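Local atomic coordinates of cellobiose 2-epimerase (Ruminococcus albus, PDB entry 3VW5), a protein that catalyses the reversible epimerization of cellobiose to 4-O-beta-D-glucopyranosyl-D-mannose. Residues V235-S240 with R292-I297. The protein carries 2 engineered substitutions. Residues are numbered along the deposited sequence; the frame is centred on the assembly and turned at random.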
loop_
_atom_site.group_PDB
_atom_site.type_symbol
_atom_site.label_atom_id
_atom_site.label_comp_id
_atom_site.label_asym_id
_atom_site.label_seq_id
_atom_site.Cartn_x
_atom_site.Cartn_y
_atom_site.Cartn_z
ATOM N N VAL A 235 -12.651 18.490 0.806
ATOM C CA VAL A 235 -13.745 18.040 1.658
ATOM C C VAL A 235 -13.134 17.589 2.978
ATOM O O VAL A 235 -12.198 16.790 2.980
ATOM C CB VAL A 235 -14.443 16.816 1.045
ATOM C CG1 VAL A 235 -15.126 15.984 2.140
ATOM C CG2 VAL A 235 -15.415 17.229 -0.055
ATOM N N GLY A 236 -13.654 18.093 4.093
ATOM C CA GLY A 236 -13.042 17.855 5.389
ATOM C C GLY A 236 -11.689 18.540 5.496
ATOM O O GLY A 236 -11.298 19.335 4.631
ATOM N N ASP A 237 -10.955 18.227 6.555
ATOM C CA ASP A 237 -9.653 18.834 6.755
ATOM C C ASP A 237 -8.724 17.833 7.428
ATOM O O ASP A 237 -8.463 17.914 8.629
ATOM C CB ASP A 237 -9.799 20.083 7.614
ATOM C CG ASP A 237 -8.467 20.777 7.884
ATOM O OD1 ASP A 237 -8.442 21.611 8.819
ATOM O OD2 ASP A 237 -7.468 20.487 7.175
ATOM N N ILE A 238 -8.233 16.878 6.650
ATOM C CA ILE A 238 -7.440 15.798 7.206
ATOM C C ILE A 238 -6.015 15.840 6.674
ATOM O O ILE A 238 -5.782 16.004 5.478
ATOM C CB ILE A 238 -8.096 14.433 6.944
ATOM C CG1 ILE A 238 -9.399 14.339 7.729
ATOM C CG2 ILE A 238 -7.173 13.299 7.348
ATOM C CD1 ILE A 238 -10.289 13.253 7.239
ATOM N N HIS A 239 -5.056 15.727 7.581
ATOM C CA HIS A 239 -3.687 15.514 7.171
ATOM C C HIS A 239 -3.250 14.118 7.624
ATOM O O HIS A 239 -3.070 13.859 8.822
ATOM C CB HIS A 239 -2.769 16.606 7.715
ATOM C CG HIS A 239 -1.419 16.617 7.074
ATOM N ND1 HIS A 239 -0.524 17.649 7.230
ATOM C CD2 HIS A 239 -0.811 15.712 6.266
ATOM C CE1 HIS A 239 0.578 17.385 6.549
ATOM N NE2 HIS A 239 0.429 16.212 5.959
ATOM N N SER A 240 -3.126 13.207 6.667
ATOM C CA SER A 240 -2.691 11.852 6.976
ATOM C C SER A 240 -1.181 11.755 6.793
ATOM O O SER A 240 -0.675 11.596 5.683
ATOM C CB SER A 240 -3.439 10.825 6.122
ATOM O OG SER A 240 -2.837 9.543 6.177
ATOM N N ARG A 292 -3.697 14.550 11.550
ATOM C CA ARG A 292 -4.493 15.629 12.094
ATOM C C ARG A 292 -5.855 15.640 11.401
ATOM O O ARG A 292 -5.926 15.672 10.175
ATOM C CB ARG A 292 -3.806 16.977 11.908
ATOM C CG ARG A 292 -4.723 18.166 12.227
ATOM C CD ARG A 292 -4.051 19.470 11.904
ATOM N NE ARG A 292 -4.021 19.708 10.469
ATOM C CZ ARG A 292 -5.080 20.112 9.783
ATOM N NH1 ARG A 292 -6.230 20.311 10.417
ATOM N NH2 ARG A 292 -4.994 20.328 8.479
ATOM N N ASP A 293 -6.930 15.587 12.181
ATOM C CA ASP A 293 -8.282 15.819 11.663
ATOM C C ASP A 293 -8.790 17.130 12.281
ATOM O O ASP A 293 -9.137 17.183 13.481
ATOM C CB ASP A 293 -9.197 14.637 12.007
ATOM C CG ASP A 293 -10.624 14.804 11.487
ATOM O OD1 ASP A 293 -11.012 15.915 11.038
ATOM O OD2 ASP A 293 -11.375 13.803 11.543
ATOM N N LYS A 294 -8.810 18.183 11.459
ATOM C CA LYS A 294 -9.094 19.551 11.923
ATOM C C LYS A 294 -8.249 19.974 13.132
ATOM O O LYS A 294 -7.044 20.190 13.006
ATOM C CB LYS A 294 -10.582 19.737 12.213
ATOM C CG LYS A 294 -11.415 19.771 10.958
ATOM C CD LYS A 294 -12.902 19.652 11.253
ATOM C CE LYS A 294 -13.695 19.815 9.967
ATOM N NZ LYS A 294 -15.013 19.137 10.037
ATOM N N ASN A 295 -8.890 20.081 14.296
ATOM C CA ASN A 295 -8.260 20.603 15.508
ATOM C C ASN A 295 -7.570 19.549 16.376
ATOM O O ASN A 295 -7.018 19.882 17.427
ATOM C CB ASN A 295 -9.302 21.336 16.365
ATOM C CG ASN A 295 -10.485 20.444 16.760
ATOM O OD1 ASN A 295 -10.839 19.520 16.042
ATOM N ND2 ASN A 295 -11.118 20.749 17.894
ATOM N N GLU A 296 -7.606 18.289 15.946
ATOM C CA GLU A 296 -7.155 17.183 16.794
ATOM C C GLU A 296 -6.064 16.327 16.145
ATOM O O GLU A 296 -6.135 15.997 14.961
ATOM C CB GLU A 296 -8.343 16.302 17.191
ATOM C CG GLU A 296 -9.452 17.100 17.812
ATOM C CD GLU A 296 -10.658 16.268 18.198
ATOM O OE1 GLU A 296 -11.803 16.778 18.039
ATOM O OE2 GLU A 296 -10.461 15.120 18.668
ATOM N N ILE A 297 -5.053 15.978 16.930
ATOM C CA ILE A 297 -3.994 15.096 16.475
ATOM C C ILE A 297 -4.243 13.696 17.032
ATOM O O ILE A 297 -4.457 13.530 18.240
ATOM C CB ILE A 297 -2.628 15.592 16.960
ATOM C CG1 ILE A 297 -2.425 17.064 16.589
ATOM C CG2 ILE A 297 -1.496 14.705 16.435
ATOM C CD1 ILE A 297 -2.086 17.296 15.147
HETATM O O HOH W 1 -12.337 16.572 8.788
#
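The guanidinium of Arg292 meets the Asp237 carboxylate through its two terminal nitrogens, NH2 lying 2.8 Å from OD2 and NH1 3.0 Å from OD1. Both oxygens lie close to the guanidinium plane, but the two flat groups are turned 59° apart: OD2 is met on its syn side, OD1 from above the carboxylate plane. The arginine chain bends at chi3 (75°), which turns NE back toward CB of His239. NH1 also donates to the carbonyl O of Lys294 (2.7 Å), tying the salt bridge to the turn. An alanine at Arg292 would probably leave the Asp237 carboxylate without its charged mate and the Lys294 carbonyl without this donor. Backbone polar atoms pair alongside: His239 N reaches Arg292 O at 2.7 Å, Arg292 N returns a bond to His239 O, and Lys294 N donates almost straight to Asp237 O (2.9 Å, 172° at the hydrogen). On the face opposite the His239 and Arg292 side chains, Ile238 CG1 packs 4.0 Å from Asp293 CG. Asp293 OD1 accepts from a water that in turn accepts from Asp237 N, while OD2 is taken by Asn171. His239 NE2 is bonded to Asp244 of helix 241-258. The arrangement is a short antiparallel strand pairing, with 238-240 beside a beta-hairpin whose type II' turn runs from Asp293 to Glu296, placed at the helix ends of the (alpha/alpha)6 barrel.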